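Ribosome maturation protein SDO1 homolog (PDB 2WBM) probably takes part in ribosome maturation and RNA binding, as a conformationally flexible archaeal relative of the Shwachman-Bodian-Diamond syndrome protein. Local coordinates at residues V28-E33 and G104-T109; E40-P45 and E68-A73; V187-P192 and V246-I251; I209-W214 and I221-I226. All blocks are in the same frame, centred on the assembly; numbering follows the deposited sequence.

Contact 1 of 4, residues V28-E33 and G104-T109; sequences VIARLE and GTIQLT
R31 lays its guanidinium flat against the amide of Q107: the planes are 8° apart, although the two side chains cross at about a right angle. Q107 CG lies over the guanidinium centre, and R31 NH1 comes within 3.4 Å of Q107 CD. R31 NH1 and Q107 NE2 are both donors, so the two groups stack without a hydrogen bond between them. A bend at chi2 (-61°) folds the Q107 amide back over R31, and T105 OG1 fixes its rotation by donating to Q107 OE1 at 2.8 Å in the carbonyl plane. R31 NE meanwhile makes a salt bridge to E40. Strand 28-34 is the middle strand of the three-stranded antiparallel sheet of the N-terminal domain, and here I29/Q107 and R31/T105 are hydrogen-bonded pairs. Were Q107 replaced by alanine, one guanidinium face would probably lose its flat cover and T105 OG1 its acceptor. Apolar groups fill the reverse face. V28 and L108 run side by side, CG1 of V28 tight against L108 CD2 at 3.5 Å, while A30 CB meets I106 CD1 at 4.0 Å. Small A30 suits a site that also packs against I100 and L101 of helix 93-103.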
loop_
_atom_site.group_PDB
_atom_site.type_symbol
_atom_site.label_atom_id
_atom_site.label_comp_id
_atom_site.label_asym_id
_atom_site.label_seq_id
_atom_site.Cartn_x
_atom_site.Cartn_y
_atom_site.Cartn_z
ATOM N N VAL A 28 -0.033 2.951 17.991
ATOM C CA VAL A 28 -0.689 4.253 18.066
ATOM C C VAL A 28 -1.916 4.071 18.944
ATOM O O VAL A 28 -2.253 2.943 19.337
ATOM C CB VAL A 28 -1.030 4.821 16.638
ATOM C CG1 VAL A 28 0.244 4.918 15.789
ATOM C CG2 VAL A 28 -2.079 3.934 15.926
ATOM N N ILE A 29 -2.561 5.170 19.288
ATOM C CA ILE A 29 -3.726 5.115 20.134
ATOM C C ILE A 29 -4.986 5.333 19.310
ATOM O O ILE A 29 -5.033 6.255 18.487
ATOM C CB ILE A 29 -3.596 6.194 21.225
ATOM C CG1 ILE A 29 -2.502 5.770 22.219
ATOM C CG2 ILE A 29 -4.954 6.430 21.926
ATOM C CD1 ILE A 29 -2.040 6.896 23.134
ATOM N N ALA A 30 -5.979 4.470 19.492
ATOM C CA ALA A 30 -7.326 4.752 18.995
ATOM C C ALA A 30 -8.146 5.204 20.196
ATOM O O ALA A 30 -8.144 4.545 21.245
ATOM C CB ALA A 30 -7.949 3.507 18.327
ATOM N N ARG A 31 -8.814 6.334 20.050
ATOM C CA ARG A 31 -9.492 7.008 21.153
ATOM C C ARG A 31 -10.961 7.232 20.808
ATOM O O ARG A 31 -11.286 7.629 19.689
ATOM C CB ARG A 31 -8.835 8.382 21.365
ATOM C CG ARG A 31 -9.542 9.261 22.377
ATOM C CD ARG A 31 -8.890 10.604 22.442
ATOM N NE ARG A 31 -7.569 10.546 23.074
ATOM C CZ ARG A 31 -6.667 11.528 23.034
ATOM N NH1 ARG A 31 -6.915 12.683 22.400
ATOM N NH2 ARG A 31 -5.507 11.375 23.667
ATOM N N LEU A 32 -11.842 6.993 21.775
ATOM C CA LEU A 32 -13.230 7.359 21.638
ATOM C C LEU A 32 -13.660 8.097 22.902
ATOM O O LEU A 32 -13.405 7.608 24.011
ATOM C CB LEU A 32 -14.080 6.103 21.437
ATOM C CG LEU A 32 -15.590 6.354 21.284
ATOM C CD1 LEU A 32 -15.893 7.231 20.087
ATOM C CD2 LEU A 32 -16.312 5.005 21.133
ATOM N N GLU A 33 -14.299 9.253 22.733
ATOM C CA GLU A 33 -14.817 10.040 23.867
ATOM C C GLU A 33 -16.324 9.931 23.967
ATOM O O GLU A 33 -17.027 10.113 22.971
ATOM C CB GLU A 33 -14.456 11.521 23.733
ATOM C CG GLU A 33 -12.981 11.788 23.758
ATOM C CD GLU A 33 -12.645 13.251 23.979
ATOM O OE1 GLU A 33 -13.568 14.073 24.191
ATOM O OE2 GLU A 33 -11.444 13.576 23.937
ATOM N N GLY A 104 -14.034 6.104 16.564
ATOM C CA GLY A 104 -13.088 6.988 17.250
ATOM C C GLY A 104 -12.050 7.621 16.348
ATOM O O GLY A 104 -12.202 7.646 15.114
ATOM N N THR A 105 -11.014 8.169 16.982
ATOM C CA THR A 105 -9.946 8.890 16.280
ATOM C C THR A 105 -8.635 8.147 16.495
ATOM O O THR A 105 -8.569 7.232 17.310
ATOM C CB THR A 105 -9.787 10.320 16.829
ATOM O OG1 THR A 105 -9.560 10.268 18.252
ATOM C CG2 THR A 105 -11.033 11.157 16.524
ATOM N N ILE A 106 -7.605 8.552 15.755
ATOM C CA ILE A 106 -6.265 7.992 15.909
ATOM C C ILE A 106 -5.352 9.098 16.427
ATOM O O ILE A 106 -5.353 10.213 15.900
ATOM C CB ILE A 106 -5.713 7.469 14.559
ATOM C CG1 ILE A 106 -6.573 6.308 14.029
ATOM C CG2 ILE A 106 -4.238 7.067 14.693
ATOM C CD1 ILE A 106 -6.541 5.038 14.865
ATOM N N GLN A 107 -4.600 8.788 17.477
ATOM C CA GLN A 107 -3.700 9.757 18.087
ATOM C C GLN A 107 -2.265 9.311 17.853
ATOM O O GLN A 107 -1.905 8.154 18.180
ATOM C CB GLN A 107 -4.002 9.863 19.592
ATOM C CG GLN A 107 -5.488 10.131 19.906
ATOM C CD GLN A 107 -6.001 11.447 19.321
ATOM O OE1 GLN A 107 -7.121 11.514 18.803
ATOM N NE2 GLN A 107 -5.180 12.494 19.388
ATOM N N LEU A 108 -1.480 10.219 17.283
ATOM C CA LEU A 108 -0.085 9.995 16.933
ATOM C C LEU A 108 0.809 10.919 17.719
ATOM O O LEU A 108 0.427 12.055 18.010
ATOM C CB LEU A 108 0.148 10.282 15.444
ATOM C CG LEU A 108 -0.767 9.555 14.455
ATOM C CD1 LEU A 108 -0.425 9.950 13.044
ATOM C CD2 LEU A 108 -0.705 8.030 14.637
ATOM N N THR A 109 2.032 10.470 18.004
ATOM C CA THR A 109 3.055 11.384 18.549
ATOM C C THR A 109 3.600 12.201 17.376
ATOM O O THR A 109 3.345 11.861 16.209
ATOM C CB THR A 109 4.209 10.610 19.201
ATOM O OG1 THR A 109 4.941 9.907 18.191
ATOM C CG2 THR A 109 3.680 9.599 20.233
HETATM O O HOH W 1 -2.949 12.386 21.727
#

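Contact 2 of 4, residues E40-P45 and E68-A73; sequences EVLVDP and EVFRDA
E40 grips segment 68-73 with backbone and side chain together. Its N donates to F70 O at 2.8 Å and its O accepts from F70 N at 2.7 Å, a single antiparallel hydrogen-bonded bridge. The side chain, extended beyond CG (chi2 180°), reaches past R71, where the chain turns a corner, and E40 OE1 receives A73 N at 2.8 Å. That bond is almost straight (175°), although on the anti side and 32° out of the carboxylate plane. E40 OE2 takes a salt bridge from R31, which probably offsets the charge of D72; two waters bridge the carboxylates, one only weakly to D72 OD1, which itself accepts from K75 N. With an alanine here, A73 N would probably lose its acceptor and R31 its countercharge. Strand 37-43 is an outermost strand of the N-terminal domain's three-stranded sheet, and segment 68-73, largely irregular, runs along its outer side. At V41 the branched side chain turns to the other face, CG1 meeting V69 CG2 at 4.2 Å beside helix 93-103. L42 returns to the side of F70 and A73, CD1 lying 4.0 Å from F70 CE2, oblique to the ring, and CG 4.0 Å from A73 CB.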
loop_
_atom_site.group_PDB
_atom_site.type_symbol
_atom_site.label_atom_id
_atom_site.label_comp_id
_atom_site.label_asym_id
_atom_site.label_seq_id
_atom_site.Cartn_x
_atom_site.Cartn_y
_atom_site.Cartn_z
ATOM N N GLU A 40 -9.372 4.407 25.342
ATOM C CA GLU A 40 -8.258 4.322 24.407
ATOM C C GLU A 40 -7.729 2.908 24.359
ATOM O O GLU A 40 -7.707 2.208 25.384
ATOM C CB GLU A 40 -7.119 5.242 24.824
ATOM C CG GLU A 40 -7.531 6.739 24.772
ATOM C CD GLU A 40 -6.455 7.707 25.179
ATOM O OE1 GLU A 40 -5.330 7.287 25.561
ATOM O OE2 GLU A 40 -6.749 8.924 25.119
ATOM N N VAL A 41 -7.273 2.515 23.175
ATOM C CA VAL A 41 -6.576 1.237 23.005
ATOM C C VAL A 41 -5.285 1.439 22.230
ATOM O O VAL A 41 -5.159 2.402 21.474
ATOM C CB VAL A 41 -7.476 0.171 22.291
ATOM C CG1 VAL A 41 -8.568 -0.317 23.251
ATOM C CG2 VAL A 41 -8.087 0.723 20.959
ATOM N N LEU A 42 -4.318 0.550 22.452
ATOM C CA LEU A 42 -3.026 0.610 21.780
ATOM C C LEU A 42 -3.081 -0.371 20.630
ATOM O O LEU A 42 -3.369 -1.559 20.842
ATOM C CB LEU A 42 -1.903 0.221 22.742
ATOM C CG LEU A 42 -1.611 1.302 23.789
ATOM C CD1 LEU A 42 -0.720 0.753 24.917
ATOM C CD2 LEU A 42 -0.931 2.472 23.081
ATOM N N VAL A 43 -2.834 0.128 19.423
ATOM C CA VAL A 43 -3.066 -0.657 18.208
ATOM C C VAL A 43 -1.951 -0.549 17.166
ATOM O O VAL A 43 -1.227 0.447 17.085
ATOM C CB VAL A 43 -4.441 -0.293 17.516
ATOM C CG1 VAL A 43 -5.635 -0.607 18.427
ATOM C CG2 VAL A 43 -4.471 1.177 17.055
ATOM N N ASP A 44 -1.817 -1.603 16.365
ATOM C CA ASP A 44 -0.961 -1.599 15.195
ATOM C C ASP A 44 -1.583 -0.616 14.190
ATOM O O ASP A 44 -2.747 -0.779 13.828
ATOM C CB ASP A 44 -0.930 -3.011 14.595
ATOM C CG ASP A 44 -0.008 -3.131 13.405
ATOM O OD1 ASP A 44 -0.220 -2.419 12.400
ATOM O OD2 ASP A 44 0.911 -3.983 13.448
ATOM N N PRO A 45 -0.819 0.402 13.747
ATOM C CA PRO A 45 -1.452 1.442 12.927
ATOM C C PRO A 45 -1.856 0.926 11.540
ATOM O O PRO A 45 -2.900 1.341 11.008
ATOM C CB PRO A 45 -0.359 2.515 12.812
ATOM C CG PRO A 45 0.929 1.773 12.996
ATOM C CD PRO A 45 0.593 0.719 14.040
ATOM N N GLU A 68 -6.457 -4.508 26.452
ATOM C CA GLU A 68 -6.826 -3.698 27.621
ATOM C C GLU A 68 -7.408 -2.401 27.107
ATOM O O GLU A 68 -6.949 -1.872 26.085
ATOM C CB GLU A 68 -5.614 -3.373 28.493
ATOM C CG GLU A 68 -4.924 -4.574 29.059
ATOM C CD GLU A 68 -3.733 -4.180 29.914
ATOM O OE1 GLU A 68 -2.782 -3.616 29.339
ATOM O OE2 GLU A 68 -3.748 -4.446 31.130
ATOM N N VAL A 69 -8.421 -1.902 27.802
ATOM C CA VAL A 69 -9.021 -0.618 27.446
ATOM C C VAL A 69 -8.555 0.394 28.487
ATOM O O VAL A 69 -8.715 0.200 29.707
ATOM C CB VAL A 69 -10.562 -0.688 27.372
ATOM C CG1 VAL A 69 -11.132 0.699 27.023
ATOM C CG2 VAL A 69 -11.014 -1.739 26.320
ATOM N N PHE A 70 -7.944 1.472 28.001
ATOM C CA PHE A 70 -7.400 2.495 28.877
ATOM C C PHE A 70 -8.318 3.708 28.974
ATOM O O PHE A 70 -9.075 4.012 28.057
ATOM C CB PHE A 70 -6.035 2.972 28.337
ATOM C CG PHE A 70 -4.973 1.891 28.331
ATOM C CD1 PHE A 70 -4.131 1.747 29.419
ATOM C CD2 PHE A 70 -4.849 1.013 27.232
ATOM C CE1 PHE A 70 -3.130 0.735 29.434
ATOM C CE2 PHE A 70 -3.875 -0.019 27.243
ATOM C CZ PHE A 70 -3.010 -0.138 28.340
ATOM N N ARG A 71 -8.206 4.422 30.085
ATOM C CA ARG A 71 -8.712 5.788 30.156
ATOM C C ARG A 71 -7.693 6.690 29.473
ATOM O O ARG A 71 -8.058 7.621 28.756
ATOM C CB ARG A 71 -8.884 6.212 31.605
ATOM C CG ARG A 71 -9.928 5.342 32.327
ATOM C CD ARG A 71 -10.033 5.752 33.766
ATOM N NE ARG A 71 -10.986 6.856 33.947
ATOM C CZ ARG A 71 -11.038 7.641 35.019
ATOM N NH1 ARG A 71 -10.157 7.504 35.999
ATOM N NH2 ARG A 71 -11.958 8.591 35.092
ATOM N N ASP A 72 -6.409 6.428 29.729
ATOM C CA ASP A 72 -5.336 7.148 29.052
ATOM C C ASP A 72 -4.210 6.164 28.781
ATOM O O ASP A 72 -3.524 5.724 29.700
ATOM C CB ASP A 72 -4.838 8.350 29.866
ATOM C CG ASP A 72 -3.807 9.180 29.100
ATOM O OD1 ASP A 72 -2.800 8.606 28.642
ATOM O OD2 ASP A 72 -4.007 10.403 28.945
ATOM N N ALA A 73 -4.033 5.824 27.511
ATOM C CA ALA A 73 -3.118 4.743 27.140
ATOM C C ALA A 73 -1.644 5.097 27.294
ATOM O O ALA A 73 -0.813 4.213 27.488
ATOM C CB ALA A 73 -3.425 4.247 25.730
HETATM O O HOH W 2 -6.453 10.627 27.375
HETATM O O HOH W 3 -3.328 9.019 25.536
HETATM O O HOH W 4 -4.923 -1.581 24.196
#

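Contact 3 of 4, residues V187-P192 and V246-I251; sequences VAIKIP and VETRLI
V187 to K190 pair with E247 to L250 as neighbouring antiparallel strands of a ferredoxin-like domain, in which the chain's last strand, 247-250, adds itself to the flank of the long strand 181-191. Backbone hydrogen bonding sets the register. A188/R249 and K190/E247 are the hydrogen-bonded pairs, each with two N-H to O bonds; A188 N to R249 O is 2.8 Å, and R249 N to A188 O is 3.0 Å. Alternating with them, I189/T248 and V187/L250 are non-hydrogen-bonded pairs, tied by CA-H...O contacts such as T248 CA to A188 O at 3.3 Å.

Most of the apolar packing takes the face turned to the helices. V187 CG2 meets L250 CD2 at 3.9 Å, I189 CG2 meets the methyl CG2 of T248 at 3.8 Å, and the side chains of I191 and V246 cross obliquely, CG2 to CG2 at 3.6 Å. I189 also reaches F234 and L238 of helix 231-241. With its methyl turned to I189, T248 keeps OG1 for a hydrogen bond to a bound glycerol, probably from the crystallisation liquor.

Charged and polar side chains dominate the other face, where A188 CB packs on I251 CG1 and, being small, lets a longer neighbour fold over it. R249 starts with CG between its backbone N and carbonyl carbon (chi1 68°), then runs extended to NE, bringing one guanidinium face over A188 CB, the methyl 4.2 Å from the plane and over its centre.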
loop_
_atom_site.group_PDB
_atom_site.type_symbol
_atom_site.label_atom_id
_atom_site.label_comp_id
_atom_site.label_asym_id
_atom_site.label_seq_id
_atom_site.Cartn_x
_atom_site.Cartn_y
_atom_site.Cartn_z
ATOM N N VAL A 187 3.496 -6.719 -23.141
ATOM C CA VAL A 187 4.788 -6.701 -23.783
ATOM C C VAL A 187 5.062 -8.102 -24.300
ATOM O O VAL A 187 4.905 -9.074 -23.563
ATOM C CB VAL A 187 5.884 -6.335 -22.755
ATOM C CG1 VAL A 187 7.261 -6.338 -23.413
ATOM C CG2 VAL A 187 5.567 -4.953 -22.088
ATOM N N ALA A 188 5.465 -8.206 -25.558
ATOM C CA ALA A 188 5.876 -9.492 -26.107
ATOM C C ALA A 188 7.386 -9.556 -25.977
ATOM O O ALA A 188 8.108 -8.620 -26.383
ATOM C CB ALA A 188 5.461 -9.615 -27.571
ATOM N N ILE A 189 7.872 -10.641 -25.392
ATOM C CA ILE A 189 9.314 -10.807 -25.252
ATOM C C ILE A 189 9.745 -12.067 -25.981
ATOM O O ILE A 189 8.954 -13.000 -26.153
ATOM C CB ILE A 189 9.756 -10.852 -23.755
ATOM C CG1 ILE A 189 9.367 -12.188 -23.097
ATOM C CG2 ILE A 189 9.145 -9.680 -22.969
ATOM C CD1 ILE A 189 9.923 -12.375 -21.690
ATOM N N LYS A 190 10.990 -12.065 -26.434
ATOM C CA LYS A 190 11.591 -13.215 -27.095
ATOM C C LYS A 190 12.943 -13.443 -26.437
ATOM O O LYS A 190 13.788 -12.533 -26.441
ATOM C CB LYS A 190 11.770 -12.911 -28.585
ATOM C CG LYS A 190 12.332 -14.051 -29.418
ATOM C CD LYS A 190 12.495 -13.608 -30.868
ATOM C CE LYS A 190 12.737 -14.783 -31.787
ATOM N NZ LYS A 190 13.980 -15.511 -31.441
ATOM N N ILE A 191 13.148 -14.626 -25.883
ATOM C CA ILE A 191 14.428 -14.904 -25.249
ATOM C C ILE A 191 14.933 -16.292 -25.634
ATOM O O ILE A 191 14.155 -17.165 -26.025
ATOM C CB ILE A 191 14.331 -14.784 -23.711
ATOM C CG1 ILE A 191 13.302 -15.767 -23.167
ATOM C CG2 ILE A 191 14.003 -13.340 -23.268
ATOM C CD1 ILE A 191 13.622 -16.206 -21.776
ATOM N N PRO A 192 16.246 -16.513 -25.505
ATOM C CA PRO A 192 16.757 -17.826 -25.859
ATOM C C PRO A 192 16.131 -18.896 -24.971
ATOM O O PRO A 192 15.801 -18.621 -23.815
ATOM C CB PRO A 192 18.248 -17.717 -25.560
ATOM C CG PRO A 192 18.529 -16.248 -25.403
ATOM C CD PRO A 192 17.271 -15.657 -24.888
ATOM N N VAL A 246 17.772 -10.492 -25.606
ATOM C CA VAL A 246 16.325 -10.355 -25.440
ATOM C C VAL A 246 15.792 -9.376 -26.478
ATOM O O VAL A 246 16.484 -8.430 -26.882
ATOM C CB VAL A 246 15.931 -9.903 -23.994
ATOM C CG1 VAL A 246 16.588 -8.565 -23.613
ATOM C CG2 VAL A 246 14.410 -9.820 -23.832
ATOM N N GLU A 247 14.565 -9.622 -26.908
ATOM C CA GLU A 247 13.871 -8.735 -27.814
ATOM C C GLU A 247 12.520 -8.452 -27.168
ATOM O O GLU A 247 11.857 -9.370 -26.682
ATOM C CB GLU A 247 13.718 -9.455 -29.150
ATOM C CG GLU A 247 12.954 -8.721 -30.219
ATOM C CD GLU A 247 12.822 -9.561 -31.488
ATOM O OE1 GLU A 247 13.817 -10.220 -31.872
ATOM O OE2 GLU A 247 11.725 -9.568 -32.095
ATOM N N THR A 248 12.129 -7.184 -27.102
ATOM C CA THR A 248 10.831 -6.834 -26.518
ATOM C C THR A 248 10.084 -5.851 -27.410
ATOM O O THR A 248 10.701 -5.087 -28.155
ATOM C CB THR A 248 10.945 -6.219 -25.090
ATOM O OG1 THR A 248 11.539 -4.916 -25.170
ATOM C CG2 THR A 248 11.745 -7.112 -24.141
ATOM N N ARG A 249 8.756 -5.878 -27.339
ATOM C CA ARG A 249 7.946 -4.873 -28.017
ATOM C C ARG A 249 6.616 -4.761 -27.322
ATOM O O ARG A 249 6.156 -5.727 -26.711
ATOM C CB ARG A 249 7.748 -5.205 -29.506
ATOM C CG ARG A 249 6.892 -6.434 -29.771
ATOM C CD ARG A 249 6.530 -6.551 -31.252
ATOM N NE ARG A 249 5.622 -7.676 -31.452
ATOM C CZ ARG A 249 6.016 -8.919 -31.697
ATOM N NH1 ARG A 249 7.314 -9.206 -31.817
ATOM N NH2 ARG A 249 5.107 -9.881 -31.850
ATOM N N LEU A 250 6.006 -3.584 -27.406
ATOM C CA LEU A 250 4.656 -3.383 -26.895
ATOM C C LEU A 250 3.658 -3.969 -27.864
ATOM O O LEU A 250 3.793 -3.797 -29.071
ATOM C CB LEU A 250 4.349 -1.891 -26.725
ATOM C CG LEU A 250 4.951 -1.173 -25.523
ATOM C CD1 LEU A 250 4.559 0.311 -25.564
ATOM C CD2 LEU A 250 4.505 -1.812 -24.213
ATOM N N ILE A 251 2.637 -4.636 -27.344
ATOM C CA ILE A 251 1.759 -5.394 -28.215
ATOM C C ILE A 251 0.856 -4.537 -29.086
ATOM O O ILE A 251 0.136 -3.661 -28.591
ATOM C CB ILE A 251 1.006 -6.518 -27.469
ATOM C CG1 ILE A 251 1.940 -7.727 -27.378
ATOM C CG2 ILE A 251 -0.338 -6.840 -28.140
ATOM C CD1 ILE A 251 1.261 -9.054 -27.418
HETATM O O HOH W 5 9.470 -9.579 -28.805
#

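Contact 4 of 4, residues I209-W214 and I221-I226; sequences ITNEEW and IAVVEI
I221 pairs with E213 through both of its backbone polar atoms: I221 N donates to E213 O at 3.0 Å and I221 O accepts from E213 N at 2.9 Å, while the two side chains share a face. Next comes A222, opposite E212 in a non-hydrogen-bonded pair whose CA atoms are 4.1 Å apart. Alanine fits this close approach, and E212, bent at chi2 (76°), carries its carboxylate away to W220 NE1.

V223 faces two residues, T210 and N211, which makes a classic beta bulge. V223 N donates to N211 O at 2.7 Å, whereas V223 O accepts T210 N at 2.9 Å and, weakly, T210 OG1. With chi1 at 61°, T210 OG1 sits between its own backbone N and carbonyl carbon, and so comes up against V223 CG1 at 3.4 Å as well as near the carbonyl. N211 lies alongside V223, pointing the same way, and its ND2 makes a weak bond to T210 OG1.

At V224 the register has shifted by one, and CG2 meets I209 CG1 at 4.3 Å. E225 crosses T210 at about a right angle, lending CB to T210 CG2 while OE1 makes a salt bridge to R186.

The two strands form a hairpin: I209 and V224 press on I203 of helix 196-206, V224 also touches F234 of helix 231-241, and strand 220-227 bonds to strand 181-191 along its other side.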
loop_
_atom_site.group_PDB
_atom_site.type_symbol
_atom_site.label_atom_id
_atom_site.label_comp_id
_atom_site.label_asym_id
_atom_site.label_seq_id
_atom_site.Cartn_x
_atom_site.Cartn_y
_atom_site.Cartn_z
ATOM N N ILE A 209 1.965 -13.782 -17.196
ATOM C CA ILE A 209 2.070 -14.307 -18.570
ATOM C C ILE A 209 0.683 -14.636 -19.093
ATOM O O ILE A 209 -0.033 -15.457 -18.505
ATOM C CB ILE A 209 2.975 -15.566 -18.603
ATOM C CG1 ILE A 209 4.385 -15.190 -18.157
ATOM C CG2 ILE A 209 2.953 -16.226 -20.010
ATOM C CD1 ILE A 209 5.284 -16.396 -17.892
ATOM N N THR A 210 0.292 -13.988 -20.191
ATOM C CA THR A 210 -1.033 -14.229 -20.783
ATOM C C THR A 210 -0.942 -15.258 -21.916
ATOM O O THR A 210 -1.903 -15.939 -22.226
ATOM C CB THR A 210 -1.659 -12.921 -21.309
ATOM O OG1 THR A 210 -0.830 -12.368 -22.337
ATOM C CG2 THR A 210 -1.807 -11.907 -20.166
ATOM N N ASN A 211 0.220 -15.318 -22.555
ATOM C CA ASN A 211 0.463 -16.265 -23.639
ATOM C C ASN A 211 1.954 -16.573 -23.661
ATOM O O ASN A 211 2.792 -15.716 -23.358
ATOM C CB ASN A 211 0.035 -15.714 -25.029
ATOM C CG ASN A 211 -1.358 -15.148 -25.063
ATOM O OD1 ASN A 211 -2.340 -15.813 -25.496
ATOM N ND2 ASN A 211 -1.476 -13.908 -24.653
ATOM N N GLU A 212 2.305 -17.804 -24.021
ATOM C CA GLU A 212 3.702 -18.152 -24.211
ATOM C C GLU A 212 3.813 -19.300 -25.177
ATOM O O GLU A 212 2.947 -20.169 -25.199
ATOM C CB GLU A 212 4.397 -18.482 -22.878
ATOM C CG GLU A 212 3.671 -19.479 -21.958
ATOM C CD GLU A 212 3.789 -20.924 -22.421
ATOM O OE1 GLU A 212 2.777 -21.661 -22.355
ATOM O OE2 GLU A 212 4.879 -21.317 -22.862
ATOM N N GLU A 213 4.850 -19.268 -26.010
ATOM C CA GLU A 213 4.998 -20.247 -27.085
ATOM C C GLU A 213 6.449 -20.538 -27.353
ATOM O O GLU A 213 7.236 -19.634 -27.675
ATOM C CB GLU A 213 4.377 -19.738 -28.398
ATOM C CG GLU A 213 2.869 -19.808 -28.480
ATOM C CD GLU A 213 2.351 -21.228 -28.479
ATOM O OE1 GLU A 213 2.860 -22.059 -29.245
ATOM O OE2 GLU A 213 1.421 -21.501 -27.709
ATOM N N TRP A 214 6.817 -21.815 -27.242
ATOM C CA TRP A 214 8.124 -22.239 -27.718
ATOM C C TRP A 214 8.184 -22.111 -29.242
ATOM O O TRP A 214 7.251 -22.506 -29.933
ATOM C CB TRP A 214 8.388 -23.679 -27.289
ATOM C CG TRP A 214 8.640 -23.747 -25.834
ATOM C CD1 TRP A 214 7.730 -23.969 -24.843
ATOM C CD2 TRP A 214 9.902 -23.534 -25.186
ATOM N NE1 TRP A 214 8.347 -23.926 -23.616
ATOM C CE2 TRP A 214 9.683 -23.664 -23.796
ATOM C CE3 TRP A 214 11.190 -23.245 -25.650
ATOM C CZ2 TRP A 214 10.715 -23.527 -22.853
ATOM C CZ3 TRP A 214 12.222 -23.116 -24.717
ATOM C CH2 TRP A 214 11.973 -23.257 -23.331
ATOM N N ILE A 221 8.855 -17.289 -26.636
ATOM C CA ILE A 221 8.161 -16.008 -26.644
ATOM C C ILE A 221 7.131 -16.013 -25.523
ATOM O O ILE A 221 6.451 -17.007 -25.316
ATOM C CB ILE A 221 7.456 -15.748 -27.986
ATOM C CG1 ILE A 221 8.506 -15.406 -29.055
ATOM C CG2 ILE A 221 6.396 -14.617 -27.832
ATOM C CD1 ILE A 221 7.929 -15.217 -30.464
ATOM N N ALA A 222 7.049 -14.914 -24.779
ATOM C CA ALA A 222 5.984 -14.753 -23.785
ATOM C C ALA A 222 5.360 -13.380 -23.958
ATOM O O ALA A 222 6.055 -12.414 -24.281
ATOM C CB ALA A 222 6.516 -14.907 -22.389
ATOM N N VAL A 223 4.053 -13.321 -23.802
ATOM C CA VAL A 223 3.335 -12.061 -23.710
ATOM C C VAL A 223 3.049 -11.844 -22.230
ATOM O O VAL A 223 2.497 -12.725 -21.562
ATOM C CB VAL A 223 2.068 -12.101 -24.542
ATOM C CG1 VAL A 223 1.283 -10.784 -24.418
ATOM C CG2 VAL A 223 2.456 -12.390 -26.015
ATOM N N VAL A 224 3.473 -10.693 -21.714
ATOM C CA VAL A 224 3.392 -10.413 -20.275
ATOM C C VAL A 224 2.603 -9.139 -20.062
ATOM O O VAL A 224 2.895 -8.134 -20.696
ATOM C CB VAL A 224 4.776 -10.249 -19.625
ATOM C CG1 VAL A 224 4.639 -10.102 -18.098
ATOM C CG2 VAL A 224 5.674 -11.458 -19.951
ATOM N N GLU A 225 1.589 -9.203 -19.202
ATOM C CA GLU A 225 0.841 -8.013 -18.825
ATOM C C GLU A 225 1.509 -7.431 -17.583
ATOM O O GLU A 225 1.649 -8.118 -16.561
ATOM C CB GLU A 225 -0.624 -8.350 -18.553
ATOM C CG GLU A 225 -1.469 -7.177 -18.119
ATOM C CD GLU A 225 -2.954 -7.494 -18.192
ATOM O OE1 GLU A 225 -3.525 -7.463 -19.306
ATOM O OE2 GLU A 225 -3.542 -7.773 -17.131
ATOM N N ILE A 226 1.950 -6.181 -17.687
ATOM C CA ILE A 226 2.618 -5.504 -16.577
ATOM C C ILE A 226 1.943 -4.169 -16.258
ATOM O O ILE A 226 1.280 -3.585 -17.128
ATOM C CB ILE A 226 4.126 -5.270 -16.856
ATOM C CG1 ILE A 226 4.340 -4.370 -18.087
ATOM C CG2 ILE A 226 4.848 -6.620 -17.059
ATOM C CD1 ILE A 226 5.761 -3.823 -18.211
#

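How the contacts relate
The contacts fall into two pairs at opposite ends of an elongated molecule, their centres 48 to 54 Å apart between pairs. Contacts 1 and 2 build on adjacent strands of the N-terminal sheet and share the R31-E40 salt bridge; contact 2 is the more buried, with a carboxylate binding backbone in place of extended strand pairing. Contacts 3 and 4 flank each other in the C-terminal sheet, joined by I189 N to A222 O and by I251 against V223. Contact 4 is the surface one, a bulged hairpin, whereas contact 3 is a regular, partly buried ladder. A guanidinium face is covered in both halves: by a stacked amide in contact 1, by a methyl in contact 3.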